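Local coordinates for ALDH21) (Physcomitrella patens subsp. patens, PDB 5MZ5), which acts as an NADP(+)-dependent succinic semialdehyde dehydrogenase of the aldehyde dehydrogenase family and may also oxidise glyceraldehyde 3-phosphate, at residues A[49-58]-A[68-77]; A[103-114]-A[223-234]. One frame throughout, in Å; residues are numbered along the deposited sequence.

Contact 1 of 2, residues A[49-58]-A[68-77]; sequences VDGDRKWLDV and AKVPQATHKD
Arg53 grips the carboxylate of Asp77 side-on. Arg53 NE meets Asp77 OD2 at 2.8 Å and Arg53 NH2 meets Asp77 OD1 at 2.8 Å, both nearly straight. The carboxylate is twisted 33° from the guanidinium plane. Arg53 runs extended from CG to NE, which carries the charge past the Gln72 carbonyl to the start of helix 75-94. Arg53 NH1 turns back to Asp50 O at 2.9 Å, across the type II' turn, and Val49 CG2 covers one guanidinium face. Thr74 positions Asp77. Thr74 N reaches Asp77 OD2 at 2.9 Å from the face opposite Arg53 NE, and Thr74 OG1 accepts weakly from Asp77 N, a capping box.

Beyond it, strands 55-58 and 68-71 form an antiparallel hairpin. Leu56, whose side chain lies about 4 Å from that of NADP(+)-binding Ser215, exchanges two backbone bonds with Val70. Lys69 NZ sits over the five-membered ring of Trp55, 4.2 Å from its centroid, while Pro71 CD touches Trp55 CZ3 at 3.6 Å. On the other face Val58 and Val70 pack against Leu219 of helix 219-229. With both oxygens of Asp77 engaged and Arg53 bonded through three nitrogens, the ion pair probably fixes the turn against the helix start.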
loop_
_atom_site.group_PDB
_atom_site.type_symbol
_atom_site.label_atom_id
_atom_site.label_comp_id
_atom_site.label_asym_id
_atom_site.label_seq_id
_atom_site.Cartn_x
_atom_site.Cartn_y
_atom_site.Cartn_z
ATOM N N VAL A 49 -1.799 36.745 -23.222
ATOM C CA VAL A 49 -1.076 37.962 -23.587
ATOM C C VAL A 49 -0.546 37.854 -25.018
ATOM O O VAL A 49 -0.331 36.741 -25.517
ATOM C CB VAL A 49 0.026 38.429 -22.576
ATOM C CG1 VAL A 49 -0.543 38.707 -21.184
ATOM C CG2 VAL A 49 1.185 37.449 -22.498
ATOM N N ASP A 50 -0.369 39.021 -25.677
ATOM C CA ASP A 50 0.229 39.173 -27.004
ATOM C C ASP A 50 0.924 40.538 -27.089
ATOM O O ASP A 50 2.124 40.614 -26.843
ATOM C CB ASP A 50 -0.758 38.875 -28.166
ATOM C CG ASP A 50 -1.949 39.806 -28.280
ATOM O OD1 ASP A 50 -2.971 39.554 -27.590
ATOM O OD2 ASP A 50 -1.864 40.782 -29.064
ATOM N N GLY A 51 0.148 41.595 -27.329
ATOM C CA GLY A 51 0.592 42.981 -27.418
ATOM C C GLY A 51 1.763 43.261 -28.337
ATOM O O GLY A 51 1.830 42.749 -29.462
ATOM N N ASP A 52 2.717 44.055 -27.809
ATOM C CA ASP A 52 3.935 44.551 -28.463
ATOM C C ASP A 52 5.067 43.518 -28.633
ATOM O O ASP A 52 6.204 43.901 -28.943
ATOM C CB ASP A 52 4.450 45.792 -27.690
ATOM C CG ASP A 52 5.096 45.529 -26.324
ATOM O OD1 ASP A 52 4.747 44.501 -25.672
ATOM O OD2 ASP A 52 5.923 46.367 -25.889
ATOM N N ARG A 53 4.768 42.228 -28.435
ATOM C CA ARG A 53 5.757 41.155 -28.520
ATOM C C ARG A 53 6.086 40.712 -29.938
ATOM O O ARG A 53 5.267 40.844 -30.852
ATOM C CB ARG A 53 5.342 39.940 -27.661
ATOM C CG ARG A 53 5.385 40.218 -26.170
ATOM C CD ARG A 53 4.678 39.141 -25.388
ATOM N NE ARG A 53 4.672 39.454 -23.961
ATOM C CZ ARG A 53 3.731 40.162 -23.341
ATOM N NH1 ARG A 53 2.687 40.632 -24.017
ATOM N NH2 ARG A 53 3.829 40.409 -22.043
ATOM N N LYS A 54 7.299 40.154 -30.093
ATOM C CA LYS A 54 7.809 39.568 -31.316
ATOM C C LYS A 54 7.072 38.261 -31.607
ATOM O O LYS A 54 6.574 37.605 -30.689
ATOM C CB LYS A 54 9.326 39.354 -31.178
ATOM C CG LYS A 54 10.179 40.456 -31.852
ATOM C CD LYS A 54 9.992 41.881 -31.292
ATOM C CE LYS A 54 10.172 42.943 -32.351
ATOM N NZ LYS A 54 9.404 44.171 -32.030
ATOM N N TRP A 55 6.975 37.899 -32.882
ATOM C CA TRP A 55 6.246 36.701 -33.278
ATOM C C TRP A 55 7.133 35.521 -33.557
ATOM O O TRP A 55 8.208 35.665 -34.121
ATOM C CB TRP A 55 5.358 36.971 -34.499
ATOM C CG TRP A 55 4.248 37.954 -34.267
ATOM C CD1 TRP A 55 4.173 39.229 -34.747
ATOM C CD2 TRP A 55 3.045 37.736 -33.512
ATOM N NE1 TRP A 55 2.992 39.815 -34.354
ATOM C CE2 TRP A 55 2.286 38.925 -33.581
ATOM C CE3 TRP A 55 2.514 36.637 -32.817
ATOM C CZ2 TRP A 55 1.017 39.041 -32.993
ATOM C CZ3 TRP A 55 1.266 36.758 -32.221
ATOM C CH2 TRP A 55 0.545 37.958 -32.283
ATOM N N LEU A 56 6.672 34.347 -33.149
ATOM C CA LEU A 56 7.294 33.065 -33.440
ATOM C C LEU A 56 6.415 32.414 -34.521
ATOM O O LEU A 56 5.187 32.305 -34.341
ATOM C CB LEU A 56 7.346 32.175 -32.175
ATOM C CG LEU A 56 7.829 30.717 -32.354
ATOM C CD1 LEU A 56 9.345 30.647 -32.706
ATOM C CD2 LEU A 56 7.524 29.882 -31.106
ATOM N N ASP A 57 7.037 31.985 -35.635
ATOM C CA ASP A 57 6.322 31.334 -36.742
ATOM C C ASP A 57 6.176 29.852 -36.482
ATOM O O ASP A 57 7.149 29.194 -36.130
ATOM C CB ASP A 57 7.079 31.522 -38.067
ATOM C CG ASP A 57 7.035 32.911 -38.682
ATOM O OD1 ASP A 57 6.186 33.722 -38.259
ATOM O OD2 ASP A 57 7.801 33.154 -39.649
ATOM N N VAL A 58 4.967 29.320 -36.665
ATOM C CA VAL A 58 4.703 27.891 -36.529
ATOM C C VAL A 58 4.256 27.379 -37.891
ATOM O O VAL A 58 3.226 27.815 -38.426
ATOM C CB VAL A 58 3.738 27.492 -35.384
ATOM C CG1 VAL A 58 3.570 25.965 -35.316
ATOM C CG2 VAL A 58 4.224 28.042 -34.044
ATOM N N ALA A 68 0.528 29.476 -38.165
ATOM C CA ALA A 68 0.292 30.138 -36.898
ATOM C C ALA A 68 1.417 31.085 -36.497
ATOM O O ALA A 68 2.569 30.887 -36.887
ATOM C CB ALA A 68 0.054 29.092 -35.808
ATOM N N LYS A 69 1.063 32.122 -35.719
ATOM C CA LYS A 69 1.962 33.138 -35.162
ATOM C C LYS A 69 1.735 33.150 -33.664
ATOM O O LYS A 69 0.591 33.242 -33.199
ATOM C CB LYS A 69 1.695 34.521 -35.765
ATOM C CG LYS A 69 2.227 34.661 -37.177
ATOM C CD LYS A 69 1.839 35.987 -37.757
ATOM C CE LYS A 69 3.040 36.846 -38.035
ATOM N NZ LYS A 69 2.650 38.264 -38.254
ATOM N N VAL A 70 2.818 32.961 -32.906
ATOM C CA VAL A 70 2.769 32.876 -31.434
ATOM C C VAL A 70 3.606 34.006 -30.829
ATOM O O VAL A 70 4.763 34.150 -31.226
ATOM C CB VAL A 70 3.302 31.490 -30.957
ATOM C CG1 VAL A 70 3.329 31.401 -29.449
ATOM C CG2 VAL A 70 2.503 30.347 -31.548
ATOM N N PRO A 71 3.089 34.791 -29.858
ATOM C CA PRO A 71 3.937 35.805 -29.213
ATOM C C PRO A 71 5.141 35.167 -28.519
ATOM O O PRO A 71 5.036 34.074 -27.957
ATOM C CB PRO A 71 3.006 36.437 -28.165
ATOM C CG PRO A 71 1.631 36.086 -28.587
ATOM C CD PRO A 71 1.756 34.743 -29.222
ATOM N N GLN A 72 6.296 35.824 -28.608
ATOM C CA GLN A 72 7.501 35.341 -27.949
ATOM C C GLN A 72 7.659 36.097 -26.638
ATOM O O GLN A 72 7.625 37.329 -26.634
ATOM C CB GLN A 72 8.745 35.476 -28.839
ATOM C CG GLN A 72 9.931 34.703 -28.275
ATOM C CD GLN A 72 11.073 34.629 -29.242
ATOM O OE1 GLN A 72 11.870 35.566 -29.378
ATOM N NE2 GLN A 72 11.211 33.479 -29.883
ATOM N N ALA A 73 7.797 35.353 -25.525
ATOM C CA ALA A 73 7.944 35.941 -24.194
ATOM C C ALA A 73 9.302 36.600 -24.020
ATOM O O ALA A 73 10.316 36.083 -24.494
ATOM C CB ALA A 73 7.734 34.879 -23.115
ATOM N N THR A 74 9.320 37.748 -23.346
ATOM C CA THR A 74 10.577 38.444 -23.055
ATOM C C THR A 74 11.121 37.879 -21.733
ATOM O O THR A 74 10.432 37.112 -21.051
ATOM C CB THR A 74 10.365 39.964 -22.964
ATOM O OG1 THR A 74 9.521 40.257 -21.850
ATOM C CG2 THR A 74 9.803 40.580 -24.264
ATOM N N HIS A 75 12.329 38.295 -21.359
ATOM C CA HIS A 75 12.976 37.940 -20.101
ATOM C C HIS A 75 12.109 38.405 -18.910
ATOM O O HIS A 75 11.985 37.674 -17.928
ATOM C CB HIS A 75 14.359 38.587 -20.044
ATOM C CG HIS A 75 15.167 38.149 -18.870
ATOM N ND1 HIS A 75 15.062 38.789 -17.635
ATOM C CD2 HIS A 75 16.060 37.137 -18.769
ATOM C CE1 HIS A 75 15.878 38.132 -16.825
ATOM N NE2 HIS A 75 16.502 37.129 -17.462
ATOM N N LYS A 76 11.520 39.620 -19.016
ATOM C CA LYS A 76 10.656 40.196 -17.998
ATOM C C LYS A 76 9.397 39.338 -17.809
ATOM O O LYS A 76 8.991 39.135 -16.664
ATOM C CB LYS A 76 10.300 41.657 -18.315
ATOM C CG LYS A 76 9.782 42.416 -17.097
ATOM C CD LYS A 76 8.655 43.376 -17.465
ATOM C CE LYS A 76 8.242 44.269 -16.320
ATOM N NZ LYS A 76 7.507 43.521 -15.268
ATOM N N ASP A 77 8.817 38.804 -18.919
ATOM C CA ASP A 77 7.656 37.915 -18.880
ATOM C C ASP A 77 7.969 36.656 -18.075
ATOM O O ASP A 77 7.174 36.279 -17.209
ATOM C CB ASP A 77 7.192 37.526 -20.299
ATOM C CG ASP A 77 6.635 38.658 -21.138
ATOM O OD1 ASP A 77 6.045 39.606 -20.552
ATOM O OD2 ASP A 77 6.768 38.592 -22.379
HETATM O O HOH W 1 8.814 39.415 -27.829
#

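Contact 2 of 2, residues A[103-114]-A[223-234]; sequences VLEKVVAELKNR and ILGEILHKIEEL
Ile227 pushes its branches against helix 103-113 between Val107, Glu110 and Leu111. Ile227 CG2 rests 3.8 Å from Val107 CA, and Ile227 CD1 touches Leu111 CD2. Val107 answers as a bump from the other side. Val107 CG1 meets Leu224 CD2, while Val107 CG2 fits among Ile227, Leu228 and Ile231, with Leu228 CD2 at 3.7 Å. With CG1 anti to the backbone N (chi1 175°) and CG2 beside it, Val107 turns CG1 to Leu224 and CG2 to Leu228 and Ile231. Further on, Ile231 CD1 lies 3.6 Å from Val103 O and also touches Lys106 CB. Val103 CG2 fills the hollow formed by Ile231, Glu233 and Leu234.

Charges edge this core. Lys106 stretches past Ile231 to the turn, where NZ binds Glu233 OE1 at 2.9 Å on its syn lone pair and Glu232 weakly. Lys230 NZ meets Glu110 OE1 at 2.9 Å, from above the carboxylate plane. Arg114 bends at chi3 (71°) and holds Glu226 OE2 end-on, with NH2 at 2.9 Å and NH1 at 3.1 Å. Ile223 CG2 lies over one guanidinium face. A leucine in place of Arg114 would probably leave Glu226 without its cationic mate.

The axes of segments 103-113 and 223-229 approach to 9.9 Å, with 125° between their directions. Helix 219-229 connects parallel strands 209-212 and 239-241, a beta-alpha-beta crossover of the Rossmann-type cofactor domain, and helix 97-113 packs over it.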
loop_
_atom_site.group_PDB
_atom_site.type_symbol
_atom_site.label_atom_id
_atom_site.label_comp_id
_atom_site.label_asym_id
_atom_site.label_seq_id
_atom_site.Cartn_x
_atom_site.Cartn_y
_atom_site.Cartn_z
ATOM N N VAL A 103 -10.755 20.897 -11.609
ATOM C CA VAL A 103 -9.920 21.523 -12.652
ATOM C C VAL A 103 -9.635 20.468 -13.744
ATOM O O VAL A 103 -9.882 20.716 -14.928
ATOM C CB VAL A 103 -8.578 22.122 -12.112
ATOM C CG1 VAL A 103 -7.699 22.643 -13.255
ATOM C CG2 VAL A 103 -8.818 23.210 -11.067
ATOM N N LEU A 104 -9.122 19.299 -13.323
ATOM C CA LEU A 104 -8.745 18.208 -14.219
ATOM C C LEU A 104 -9.926 17.640 -15.005
ATOM O O LEU A 104 -9.770 17.309 -16.177
ATOM C CB LEU A 104 -7.980 17.113 -13.441
ATOM C CG LEU A 104 -6.660 17.556 -12.830
ATOM C CD1 LEU A 104 -6.278 16.715 -11.657
ATOM C CD2 LEU A 104 -5.545 17.622 -13.881
ATOM N N GLU A 105 -11.112 17.571 -14.377
ATOM C CA GLU A 105 -12.330 17.088 -15.029
ATOM C C GLU A 105 -12.830 18.091 -16.064
ATOM O O GLU A 105 -13.384 17.683 -17.091
ATOM C CB GLU A 105 -13.432 16.772 -14.005
ATOM C CG GLU A 105 -13.129 15.537 -13.175
ATOM C CD GLU A 105 -14.206 15.174 -12.170
ATOM O OE1 GLU A 105 -14.740 16.077 -11.486
ATOM O OE2 GLU A 105 -14.503 13.966 -12.058
ATOM N N LYS A 106 -12.635 19.397 -15.793
ATOM C CA LYS A 106 -13.011 20.463 -16.718
ATOM C C LYS A 106 -12.095 20.439 -17.949
ATOM O O LYS A 106 -12.556 20.713 -19.044
ATOM C CB LYS A 106 -13.017 21.837 -16.029
ATOM C CG LYS A 106 -14.267 22.069 -15.201
ATOM C CD LYS A 106 -14.203 23.399 -14.456
ATOM C CE LYS A 106 -15.416 23.588 -13.574
ATOM N NZ LYS A 106 -15.647 25.022 -13.247
ATOM N N VAL A 107 -10.808 20.055 -17.767
ATOM C CA VAL A 107 -9.851 19.909 -18.869
ATOM C C VAL A 107 -10.308 18.714 -19.747
ATOM O O VAL A 107 -10.363 18.856 -20.964
ATOM C CB VAL A 107 -8.371 19.752 -18.380
ATOM C CG1 VAL A 107 -7.421 19.487 -19.550
ATOM C CG2 VAL A 107 -7.920 20.976 -17.601
ATOM N N VAL A 108 -10.671 17.574 -19.115
ATOM C CA VAL A 108 -11.182 16.366 -19.789
ATOM C C VAL A 108 -12.396 16.724 -20.690
ATOM O O VAL A 108 -12.385 16.385 -21.879
ATOM C CB VAL A 108 -11.505 15.230 -18.773
ATOM C CG1 VAL A 108 -12.318 14.102 -19.410
ATOM C CG2 VAL A 108 -10.232 14.681 -18.137
ATOM N N ALA A 109 -13.378 17.472 -20.134
ATOM C CA ALA A 109 -14.595 17.919 -20.819
ATOM C C ALA A 109 -14.301 18.830 -22.018
ATOM O O ALA A 109 -14.906 18.654 -23.080
ATOM C CB ALA A 109 -15.540 18.614 -19.840
ATOM N N GLU A 110 -13.350 19.763 -21.863
ATOM C CA GLU A 110 -12.948 20.669 -22.944
ATOM C C GLU A 110 -12.163 19.958 -24.055
ATOM O O GLU A 110 -12.359 20.293 -25.224
ATOM C CB GLU A 110 -12.201 21.885 -22.405
ATOM C CG GLU A 110 -13.060 23.141 -22.334
ATOM C CD GLU A 110 -13.257 23.860 -23.658
ATOM O OE1 GLU A 110 -12.309 24.541 -24.112
ATOM O OE2 GLU A 110 -14.367 23.764 -24.231
ATOM N N LEU A 111 -11.311 18.965 -23.701
ATOM C CA LEU A 111 -10.575 18.156 -24.686
ATOM C C LEU A 111 -11.533 17.324 -25.549
ATOM O O LEU A 111 -11.337 17.230 -26.754
ATOM C CB LEU A 111 -9.526 17.249 -24.033
ATOM C CG LEU A 111 -8.320 17.923 -23.370
ATOM C CD1 LEU A 111 -7.621 16.967 -22.427
ATOM C CD2 LEU A 111 -7.339 18.461 -24.391
ATOM N N LYS A 112 -12.588 16.759 -24.938
ATOM C CA LYS A 112 -13.599 15.971 -25.648
ATOM C C LYS A 112 -14.397 16.844 -26.619
ATOM O O LYS A 112 -14.680 16.423 -27.739
ATOM C CB LYS A 112 -14.548 15.289 -24.652
ATOM C CG LYS A 112 -13.910 14.138 -23.898
ATOM C CD LYS A 112 -14.868 13.571 -22.877
ATOM C CE LYS A 112 -14.288 12.367 -22.163
ATOM N NZ LYS A 112 -15.098 12.001 -20.976
ATOM N N ASN A 113 -14.737 18.065 -26.179
ATOM C CA ASN A 113 -15.517 19.061 -26.898
ATOM C C ASN A 113 -14.780 19.634 -28.114
ATOM O O ASN A 113 -15.406 19.928 -29.131
ATOM C CB ASN A 113 -15.897 20.184 -25.926
ATOM C CG ASN A 113 -17.057 21.020 -26.384
ATOM O OD1 ASN A 113 -18.186 20.536 -26.535
ATOM N ND2 ASN A 113 -16.804 22.301 -26.597
ATOM N N ARG A 114 -13.456 19.805 -27.995
ATOM C CA ARG A 114 -12.598 20.359 -29.040
ATOM C C ARG A 114 -11.708 19.270 -29.682
ATOM O O ARG A 114 -10.718 19.607 -30.314
ATOM C CB ARG A 114 -11.725 21.489 -28.442
ATOM C CG ARG A 114 -12.518 22.712 -27.959
ATOM C CD ARG A 114 -11.621 23.739 -27.295
ATOM N NE ARG A 114 -10.756 24.433 -28.247
ATOM C CZ ARG A 114 -9.871 25.367 -27.920
ATOM N NH1 ARG A 114 -9.717 25.734 -26.650
ATOM N NH2 ARG A 114 -9.119 25.933 -28.855
ATOM N N ILE A 223 -3.300 25.536 -26.356
ATOM C CA ILE A 223 -4.695 25.109 -26.294
ATOM C C ILE A 223 -4.987 24.684 -24.849
ATOM O O ILE A 223 -6.015 25.097 -24.314
ATOM C CB ILE A 223 -5.059 24.023 -27.362
ATOM C CG1 ILE A 223 -5.046 24.628 -28.796
ATOM C CG2 ILE A 223 -6.423 23.376 -27.072
ATOM C CD1 ILE A 223 -5.054 23.543 -29.995
ATOM N N LEU A 224 -4.047 23.955 -24.187
ATOM C CA LEU A 224 -4.229 23.587 -22.768
ATOM C C LEU A 224 -4.328 24.858 -21.904
ATOM O O LEU A 224 -5.193 24.922 -21.038
ATOM C CB LEU A 224 -3.171 22.607 -22.212
ATOM C CG LEU A 224 -3.306 21.131 -22.632
ATOM C CD1 LEU A 224 -2.075 20.318 -22.197
ATOM C CD2 LEU A 224 -4.601 20.476 -22.080
ATOM N N GLY A 225 -3.530 25.871 -22.254
ATOM C CA GLY A 225 -3.499 27.196 -21.643
ATOM C C GLY A 225 -4.825 27.917 -21.754
ATOM O O GLY A 225 -5.291 28.467 -20.759
ATOM N N GLU A 226 -5.481 27.856 -22.947
ATOM C CA GLU A 226 -6.801 28.452 -23.199
ATOM C C GLU A 226 -7.842 27.788 -22.303
ATOM O O GLU A 226 -8.682 28.471 -21.703
ATOM C CB GLU A 226 -7.232 28.263 -24.661
ATOM C CG GLU A 226 -6.486 29.083 -25.691
ATOM C CD GLU A 226 -6.745 28.660 -27.129
ATOM O OE1 GLU A 226 -5.830 28.850 -27.962
ATOM O OE2 GLU A 226 -7.842 28.129 -27.423
ATOM N N ILE A 227 -7.791 26.447 -22.239
ATOM C CA ILE A 227 -8.686 25.633 -21.422
ATOM C C ILE A 227 -8.499 26.009 -19.937
ATOM O O ILE A 227 -9.471 26.330 -19.272
ATOM C CB ILE A 227 -8.446 24.120 -21.700
ATOM C CG1 ILE A 227 -8.904 23.743 -23.129
ATOM C CG2 ILE A 227 -9.092 23.233 -20.613
ATOM C CD1 ILE A 227 -8.349 22.436 -23.678
ATOM N N LEU A 228 -7.244 26.036 -19.460
ATOM C CA LEU A 228 -6.899 26.336 -18.076
ATOM C C LEU A 228 -7.295 27.726 -17.634
ATOM O O LEU A 228 -7.735 27.895 -16.504
ATOM C CB LEU A 228 -5.400 26.080 -17.817
ATOM C CG LEU A 228 -4.937 24.629 -17.823
ATOM C CD1 LEU A 228 -3.449 24.560 -17.623
ATOM C CD2 LEU A 228 -5.667 23.802 -16.764
ATOM N N HIS A 229 -7.166 28.713 -18.538
ATOM C CA HIS A 229 -7.518 30.113 -18.314
ATOM C C HIS A 229 -8.992 30.296 -17.920
ATOM O O HIS A 229 -9.293 31.152 -17.102
ATOM C CB HIS A 229 -7.164 30.949 -19.570
ATOM C CG HIS A 229 -7.768 32.320 -19.577
ATOM N ND1 HIS A 229 -7.410 33.281 -18.627
ATOM C CD2 HIS A 229 -8.725 32.839 -20.382
ATOM C CE1 HIS A 229 -8.155 34.342 -18.892
ATOM N NE2 HIS A 229 -8.955 34.130 -19.941
ATOM N N LYS A 230 -9.902 29.487 -18.489
ATOM C CA LYS A 230 -11.343 29.550 -18.229
ATOM C C LYS A 230 -11.760 28.813 -16.943
ATOM O O LYS A 230 -12.938 28.846 -16.595
ATOM C CB LYS A 230 -12.123 28.992 -19.443
ATOM C CG LYS A 230 -11.933 29.784 -20.749
ATOM C CD LYS A 230 -12.576 29.076 -21.978
ATOM C CE LYS A 230 -11.808 27.873 -22.506
ATOM N NZ LYS A 230 -12.309 27.395 -23.824
ATOM N N ILE A 231 -10.814 28.158 -16.228
ATOM C CA ILE A 231 -11.151 27.400 -15.017
ATOM C C ILE A 231 -10.942 28.261 -13.754
ATOM O O ILE A 231 -9.810 28.512 -13.332
ATOM C CB ILE A 231 -10.448 26.013 -14.968
ATOM C CG1 ILE A 231 -10.821 25.176 -16.219
ATOM C CG2 ILE A 231 -10.792 25.266 -13.662
ATOM C CD1 ILE A 231 -9.947 23.959 -16.473
ATOM N N GLU A 232 -12.072 28.678 -13.158
ATOM C CA GLU A 232 -12.180 29.544 -11.981
ATOM C C GLU A 232 -11.560 28.952 -10.709
ATOM O O GLU A 232 -11.006 29.716 -9.919
ATOM C CB GLU A 232 -13.641 29.985 -11.744
ATOM C CG GLU A 232 -14.646 28.842 -11.583
ATOM C CD GLU A 232 -15.382 28.369 -12.829
ATOM O OE1 GLU A 232 -14.723 28.008 -13.833
ATOM O OE2 GLU A 232 -16.632 28.320 -12.779
ATOM N N GLU A 233 -11.640 27.607 -10.519
ATOM C CA GLU A 233 -11.078 26.871 -9.372
ATOM C C GLU A 233 -9.553 27.001 -9.291
ATOM O O GLU A 233 -8.988 26.903 -8.202
ATOM C CB GLU A 233 -11.419 25.370 -9.449
ATOM C CG GLU A 233 -12.857 25.005 -9.127
ATOM C CD GLU A 233 -13.806 24.906 -10.304
ATOM O OE1 GLU A 233 -13.569 25.576 -11.335
ATOM O OE2 GLU A 233 -14.819 24.182 -10.172
ATOM N N LEU A 234 -8.892 27.191 -10.441
ATOM C CA LEU A 234 -7.443 27.298 -10.503
ATOM C C LEU A 234 -6.974 28.700 -10.103
ATOM O O LEU A 234 -7.356 29.663 -10.757
ATOM C CB LEU A 234 -6.947 26.870 -11.899
ATOM C CG LEU A 234 -5.504 26.382 -12.017
ATOM C CD1 LEU A 234 -5.238 25.148 -11.129
ATOM C CD2 LEU A 234 -5.174 26.084 -13.467
#

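Overall arrangement
From the N terminus, contact 1 comes first. It closes a loop of nine residues between its segments, the hairpin turn between strands 55-59 and 66-71, at the edge of the sheet that also holds strands 38-44 and 47-49. Helix 75-94 then leads into helix 97-113, where contact 2 opens. Contact 2 closes only 108 residues later, on helix 219-229. The two are in series and neither nest nor cross. Their centres lie about 23 Å apart, with nearest atoms about 8 Å apart. Helix 219-229 joins them: Leu219 and Leu222 touch the hairpin, while its later residues meet helix 97-113. Hairpin, cofactor-domain helix and helix 97-113 are thus tied together.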